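Local coordinates for flavocytochrome C3 fumarate reductase (Shewanella frigidimarina, PDB 1QO8), which reduces fumarate to succinate in vitro, carrying one FAD and four covalent c-type hemes, and may take part in electron transport to ferric iron, at residues A[31-34]-A[35-38]; A[6-9]-A[10-14]. One frame throughout, in Å; residues are numbered along the deposited sequence.

Interaction 1 of 2, residues A[31-34]-A[35-38]; sequences HENA and QCKS. With HEM (protoporphyrin IX containing Fe), chain E.
Cys36 N donates to Glu32 O at 3.0 Å, one of four successive i to i+4 backbone bonds along helix 30-40, whose later turns carry a c-type heme-attachment motif, CXXCH: Cys36 and Cys39, followed by the axial ligand His40. The tight side of the helix is the one turned to the hemes and the loops between them. Here Cys36 SG lies 2.4 Å from the heme vinyl carbon CAB, well inside van der Waals range; this is consistent with the thioether expected here, although it is long for a C-S bond, so the modelled distance is doubtful. Buried one turn back, Asn33 and Glu32 send their polar ends into the domain rather than across to 35-38. Asn33 ND2 is hydrogen-bonded to Glu29 O and Thr66 OG1, and Glu32 OE2 accepts from ND1 of His19, an iron ligand of another heme, which should hold that imidazole in its rotation.

The other side of the helix is looser and faces solvent. His31 swings CG anti to its own N (chi1 -174°), laying the ring along the helix surface toward Gln35, whose CG lies obliquely to it, 3.9 Å from NE2. The Gln35 chain folds at chi2 (-59°), leaving its amide nearly parallel to that ring, 12° between planes, with a weak hydrogen bond from NE2 to Ser17 O. Lys37 leaves this surface, running extended past another heme to a salt bridge with Asp62. Farther along, Ala34 O accepts twice from Ser38: N reaches it at 3.0 Å, while OG, at 3.3 Å, donates from above the carbonyl plane.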
loop_
_atom_site.group_PDB
_atom_site.type_symbol
_atom_site.label_atom_id
_atom_site.label_comp_id
_atom_site.label_asym_id
_atom_site.label_seq_id
_atom_site.Cartn_x
_atom_site.Cartn_y
_atom_site.Cartn_z
ATOM N N HIS A 31 -12.159 5.822 -39.740
ATOM C CA HIS A 31 -12.217 6.119 -41.183
ATOM C C HIS A 31 -10.987 5.608 -41.841
ATOM O O HIS A 31 -11.092 4.962 -42.878
ATOM C CB HIS A 31 -12.304 7.679 -41.428
ATOM C CG HIS A 31 -12.521 7.946 -42.895
ATOM N ND1 HIS A 31 -13.775 7.789 -43.445
ATOM C CD2 HIS A 31 -11.685 8.289 -43.906
ATOM C CE1 HIS A 31 -13.684 8.055 -44.746
ATOM N NE2 HIS A 31 -12.429 8.373 -45.062
ATOM N N GLU A 32 -9.756 5.886 -41.389
ATOM C CA GLU A 32 -8.559 5.476 -42.088
ATOM C C GLU A 32 -8.481 3.937 -42.242
ATOM O O GLU A 32 -8.101 3.392 -43.328
ATOM C CB GLU A 32 -7.348 6.042 -41.353
ATOM C CG GLU A 32 -7.247 7.556 -41.320
ATOM C CD GLU A 32 -8.181 8.307 -40.430
ATOM O OE1 GLU A 32 -8.932 7.736 -39.601
ATOM O OE2 GLU A 32 -8.213 9.546 -40.626
ATOM N N ASN A 33 -8.837 3.237 -41.189
ATOM C CA ASN A 33 -8.730 1.772 -41.190
ATOM C C ASN A 33 -9.864 1.136 -42.023
ATOM O O ASN A 33 -9.724 0.113 -42.667
ATOM C CB ASN A 33 -8.853 1.221 -39.751
ATOM C CG ASN A 33 -7.565 1.284 -38.991
ATOM O OD1 ASN A 33 -6.699 0.419 -39.173
ATOM N ND2 ASN A 33 -7.310 2.301 -38.128
ATOM N N ALA A 34 -11.036 1.754 -42.103
ATOM C CA ALA A 34 -12.041 1.325 -43.078
ATOM C C ALA A 34 -11.498 1.422 -44.500
ATOM O O ALA A 34 -11.737 0.465 -45.288
ATOM C CB ALA A 34 -13.378 2.001 -42.868
ATOM N N GLN A 35 -10.668 2.396 -44.815
ATOM C CA GLN A 35 -10.027 2.582 -46.097
ATOM C C GLN A 35 -8.933 1.631 -46.447
ATOM O O GLN A 35 -8.976 1.049 -47.552
ATOM C CB GLN A 35 -9.446 4.037 -46.178
ATOM C CG GLN A 35 -10.573 5.081 -46.077
ATOM C CD GLN A 35 -11.577 4.862 -47.211
ATOM O OE1 GLN A 35 -12.692 4.567 -46.885
ATOM N NE2 GLN A 35 -11.275 4.840 -48.499
ATOM N N CYS A 36 -7.983 1.355 -45.520
ATOM C CA CYS A 36 -7.144 0.160 -45.649
ATOM C C CYS A 36 -7.938 -1.037 -46.098
ATOM O O CYS A 36 -7.447 -1.606 -47.065
ATOM C CB CYS A 36 -6.395 -0.365 -44.392
ATOM S SG CYS A 36 -5.887 0.987 -43.302
ATOM N N LYS A 37 -8.998 -1.440 -45.460
ATOM C CA LYS A 37 -9.666 -2.697 -45.741
ATOM C C LYS A 37 -10.424 -2.633 -47.070
ATOM O O LYS A 37 -10.336 -3.627 -47.785
ATOM C CB LYS A 37 -10.598 -3.103 -44.577
ATOM C CG LYS A 37 -9.881 -3.575 -43.289
ATOM C CD LYS A 37 -10.869 -3.800 -42.118
ATOM C CE LYS A 37 -10.118 -4.249 -40.842
ATOM N NZ LYS A 37 -11.047 -4.916 -39.840
ATOM N N SER A 38 -11.038 -1.500 -47.405
ATOM C CA SER A 38 -11.617 -1.243 -48.702
ATOM C C SER A 38 -10.629 -1.576 -49.819
ATOM O O SER A 38 -10.893 -2.602 -50.474
ATOM C CB SER A 38 -11.996 0.208 -49.053
ATOM O OG SER A 38 -13.099 0.530 -48.239
HETATM C CHA HEM E . 0.713 -0.385 -50.898
HETATM C CHB HEM E . -1.044 -0.732 -46.425
HETATM C CHC HEM E . -4.687 2.240 -47.455
HETATM C CHD HEM E . -3.718 1.071 -52.041
HETATM C C1A HEM E . 0.599 -0.649 -49.542
HETATM C C2A HEM E . 1.622 -1.233 -48.730
HETATM C C3A HEM E . 1.173 -1.337 -47.469
HETATM C C4A HEM E . -0.144 -0.764 -47.454
HETATM C CMA HEM E . 1.924 -1.957 -46.252
HETATM C CAA HEM E . 3.002 -1.675 -49.270
HETATM C CBA HEM E . 2.994 -3.162 -49.455
HETATM C CGA HEM E . 4.331 -3.753 -49.834
HETATM O O1A HEM E . 4.198 -4.812 -50.498
HETATM O O2A HEM E . 5.319 -3.095 -49.407
HETATM C C1B HEM E . -2.099 0.106 -46.266
HETATM C C2B HEM E . -2.600 0.622 -45.037
HETATM C C3B HEM E . -3.572 1.460 -45.340
HETATM C C4B HEM E . -3.743 1.491 -46.787
HETATM C CMB HEM E . -2.128 0.218 -43.596
HETATM C CAB HEM E . -4.356 2.389 -44.410
HETATM C CBB HEM E . -3.786 3.099 -43.429
HETATM C C1C HEM E . -4.780 2.097 -48.835
HETATM C C2C HEM E . -5.865 2.615 -49.658
HETATM C C3C HEM E . -5.571 2.332 -50.930
HETATM C C4C HEM E . -4.360 1.573 -50.962
HETATM C CMC HEM E . -7.051 3.392 -49.082
HETATM C CAC HEM E . -6.316 2.720 -52.241
HETATM C CBC HEM E . -6.878 4.021 -52.296
HETATM C C1D HEM E . -2.424 0.650 -52.166
HETATM C C2D HEM E . -1.716 0.326 -53.399
HETATM C C3D HEM E . -0.524 -0.041 -53.097
HETATM C C4D HEM E . -0.397 -0.019 -51.631
HETATM C CMD HEM E . -2.409 0.572 -54.790
HETATM C CAD HEM E . 0.629 -0.492 -54.031
HETATM C CBD HEM E . 0.373 -2.037 -54.273
HETATM C CGD HEM E . 0.871 -2.491 -55.603
HETATM O O1D HEM E . 0.597 -1.793 -56.637
HETATM O O2D HEM E . 1.606 -3.544 -55.552
HETATM N NA HEM E . -0.487 -0.357 -48.720
HETATM N NB HEM E . -2.771 0.720 -47.302
HETATM N NC HEM E . -3.911 1.413 -49.650
HETATM N ND HEM E . -1.599 0.397 -51.108
HETATM FE FE HEM E . -2.190 0.580 -49.202
#

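Interaction 2 of 2, residues A[6-9]-A[10-14]; sequences GSFH and ADMGS. With HEM (protoporphyrin IX containing Fe), chain E.
Met12 reaches back one turn of the N-terminal helix 5-12 to pack on Phe8 and His9, alongside a bis-histidine c-type heme. Its side chain starts at CB, 3.7 Å from His9 O, the carbonyl that also takes weak hydrogen bonds from Met12 N and Gly13 N as the chain leaves the helix. CG passes Phe8 O, again at 3.7 Å. From there the chain runs out extended to SD, which sits 3.9 Å from the heme methyl CMD and makes an oblique Met-aromatic contact with Phe8, 4.9 Å from SD to the ring centroid. A bend at chi3 (-74°) then turns CE back inward, into the angle between the two aromatic rings. It touches Phe8 CE1 at 3.6 Å, rests against heme C2D and lies over one face of the His9 imidazole, a CH-pi contact 4.2 Å from the centroid and 26° off the ring normal.

His9 itself points at the porphyrin. Its NE2 binds the iron at 2.3 Å, and His40 NE2 completes the axial pair. The far nitrogen, ND1, is hydrogen-bonded to Met5 O one turn earlier, so the imidazole is pinned at both nitrogens and its rotation is probably well fixed. A second heme touches Gly6, His9 and Ala10, so this short helix is in contact with two hemes. Behind the side chains, Ala10 N to Gly6 O and Asp11 N to Ser7 O supply regular helical bonds. Phe8, packed edge-to-face with Phe92, places its own CE1 3.7 Å from the heme meso carbon CHA.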
loop_
_atom_site.group_PDB
_atom_site.type_symbol
_atom_site.label_atom_id
_atom_site.label_comp_id
_atom_site.label_asym_id
_atom_site.label_seq_id
_atom_site.Cartn_x
_atom_site.Cartn_y
_atom_site.Cartn_z
ATOM N N GLY A 6 1.705 7.274 -45.787
ATOM C CA GLY A 6 0.863 8.378 -46.121
ATOM C C GLY A 6 1.283 9.105 -47.411
ATOM O O GLY A 6 0.486 9.107 -48.352
ATOM N N SER A 7 2.541 9.416 -47.617
ATOM C CA SER A 7 2.959 10.133 -48.796
ATOM C C SER A 7 3.104 9.221 -49.996
ATOM O O SER A 7 2.755 9.543 -51.148
ATOM C CB SER A 7 4.185 10.983 -48.474
ATOM O OG SER A 7 5.396 10.276 -48.614
ATOM N N PHE A 8 3.607 7.994 -49.783
ATOM C CA PHE A 8 3.509 6.945 -50.792
ATOM C C PHE A 8 2.075 6.790 -51.313
ATOM O O PHE A 8 1.956 6.781 -52.554
ATOM C CB PHE A 8 4.045 5.609 -50.260
ATOM C CG PHE A 8 3.989 4.420 -51.143
ATOM C CD1 PHE A 8 2.859 3.613 -51.112
ATOM C CD2 PHE A 8 5.058 4.108 -51.972
ATOM C CE1 PHE A 8 2.834 2.500 -51.950
ATOM C CE2 PHE A 8 5.029 2.968 -52.777
ATOM C CZ PHE A 8 3.901 2.168 -52.748
ATOM N N HIS A 9 1.073 6.720 -50.463
ATOM C CA HIS A 9 -0.276 6.564 -50.913
ATOM C C HIS A 9 -0.844 7.868 -51.571
ATOM O O HIS A 9 -1.660 7.767 -52.525
ATOM C CB HIS A 9 -1.285 6.143 -49.827
ATOM C CG HIS A 9 -1.093 4.701 -49.446
ATOM N ND1 HIS A 9 0.039 4.324 -48.704
ATOM C CD2 HIS A 9 -1.800 3.571 -49.732
ATOM C CE1 HIS A 9 -0.022 3.014 -48.535
ATOM N NE2 HIS A 9 -1.068 2.535 -49.184
ATOM N N ALA A 10 -0.647 9.018 -50.938
ATOM C CA ALA A 10 -1.086 10.297 -51.492
ATOM C C ALA A 10 -0.488 10.509 -52.881
ATOM O O ALA A 10 -1.278 10.954 -53.630
ATOM C CB ALA A 10 -0.710 11.586 -50.752
ATOM N N ASP A 11 0.752 10.198 -53.155
ATOM C CA ASP A 11 1.333 10.242 -54.449
ATOM C C ASP A 11 0.556 9.394 -55.469
ATOM O O ASP A 11 0.507 9.799 -56.629
ATOM C CB ASP A 11 2.782 9.782 -54.463
ATOM C CG ASP A 11 3.728 10.728 -53.730
ATOM O OD1 ASP A 11 3.363 11.880 -53.397
ATOM O OD2 ASP A 11 4.872 10.292 -53.477
ATOM N N MET A 12 -0.027 8.284 -55.045
ATOM C CA MET A 12 -0.779 7.463 -55.981
ATOM C C MET A 12 -2.173 8.047 -56.038
ATOM O O MET A 12 -2.756 7.946 -57.104
ATOM C CB MET A 12 -0.801 5.995 -55.624
ATOM C CG MET A 12 0.506 5.229 -55.571
ATOM S SD MET A 12 0.116 3.529 -55.057
ATOM C CE MET A 12 -0.221 3.802 -53.290
ATOM N N GLY A 13 -2.711 8.619 -54.982
ATOM C CA GLY A 13 -4.150 8.909 -54.907
ATOM C C GLY A 13 -4.239 10.371 -54.456
ATOM O O GLY A 13 -3.906 11.324 -55.217
ATOM N N SER A 14 -4.544 10.500 -53.149
ATOM C CA SER A 14 -4.374 11.779 -52.463
ATOM C C SER A 14 -4.417 11.544 -50.952
ATOM O O SER A 14 -4.735 10.409 -50.561
ATOM C CB SER A 14 -5.557 12.690 -52.829
ATOM O OG SER A 14 -6.781 12.071 -52.423
HETATM C CHA HEM E . 0.713 -0.385 -50.898
HETATM C CHB HEM E . -1.044 -0.732 -46.425
HETATM C CHC HEM E . -4.687 2.240 -47.455
HETATM C CHD HEM E . -3.718 1.071 -52.041
HETATM C C1A HEM E . 0.599 -0.649 -49.542
HETATM C C2A HEM E . 1.622 -1.233 -48.730
HETATM C C3A HEM E . 1.173 -1.337 -47.469
HETATM C C4A HEM E . -0.144 -0.764 -47.454
HETATM C CMA HEM E . 1.924 -1.957 -46.252
HETATM C CAA HEM E . 3.002 -1.675 -49.270
HETATM C CBA HEM E . 2.994 -3.162 -49.455
HETATM C CGA HEM E . 4.331 -3.753 -49.834
HETATM O O1A HEM E . 4.198 -4.812 -50.498
HETATM O O2A HEM E . 5.319 -3.095 -49.407
HETATM C C1B HEM E . -2.099 0.106 -46.266
HETATM C C2B HEM E . -2.600 0.622 -45.037
HETATM C C3B HEM E . -3.572 1.460 -45.340
HETATM C C4B HEM E . -3.743 1.491 -46.787
HETATM C CMB HEM E . -2.128 0.218 -43.596
HETATM C CAB HEM E . -4.356 2.389 -44.410
HETATM C CBB HEM E . -3.786 3.099 -43.429
HETATM C C1C HEM E . -4.780 2.097 -48.835
HETATM C C2C HEM E . -5.865 2.615 -49.658
HETATM C C3C HEM E . -5.571 2.332 -50.930
HETATM C C4C HEM E . -4.360 1.573 -50.962
HETATM C CMC HEM E . -7.051 3.392 -49.082
HETATM C CAC HEM E . -6.316 2.720 -52.241
HETATM C CBC HEM E . -6.878 4.021 -52.296
HETATM C C1D HEM E . -2.424 0.650 -52.166
HETATM C C2D HEM E . -1.716 0.326 -53.399
HETATM C C3D HEM E . -0.524 -0.041 -53.097
HETATM C C4D HEM E . -0.397 -0.019 -51.631
HETATM C CMD HEM E . -2.409 0.572 -54.790
HETATM C CAD HEM E . 0.629 -0.492 -54.031
HETATM C CBD HEM E . 0.373 -2.037 -54.273
HETATM C CGD HEM E . 0.871 -2.491 -55.603
HETATM O O1D HEM E . 0.597 -1.793 -56.637
HETATM O O2D HEM E . 1.606 -3.544 -55.552
HETATM N NA HEM E . -0.487 -0.357 -48.720
HETATM N NB HEM E . -2.771 0.720 -47.302
HETATM N NC HEM E . -3.911 1.413 -49.650
HETATM N ND HEM E . -1.599 0.397 -51.108
HETATM FE FE HEM E . -2.190 0.580 -49.202
#

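Both contacts belong to the cytochrome c3 part of the chain and serve the same heme. Interaction 2, on helix 5-12, comes first along the sequence; interaction 1 follows on helix 30-40, the next helix. Their centres are 14 Å apart and their nearest atoms about 7 Å, so they do not touch directly but meet through the porphyrin. Helix 5-12 supplies the axial ligand His9, while helix 30-40 supplies the probable covalent attachment at Cys36 and, just beyond, the opposing ligand His40. Each helix also touches another heme, consistent with the close heme spacing needed to pass electrons through this domain.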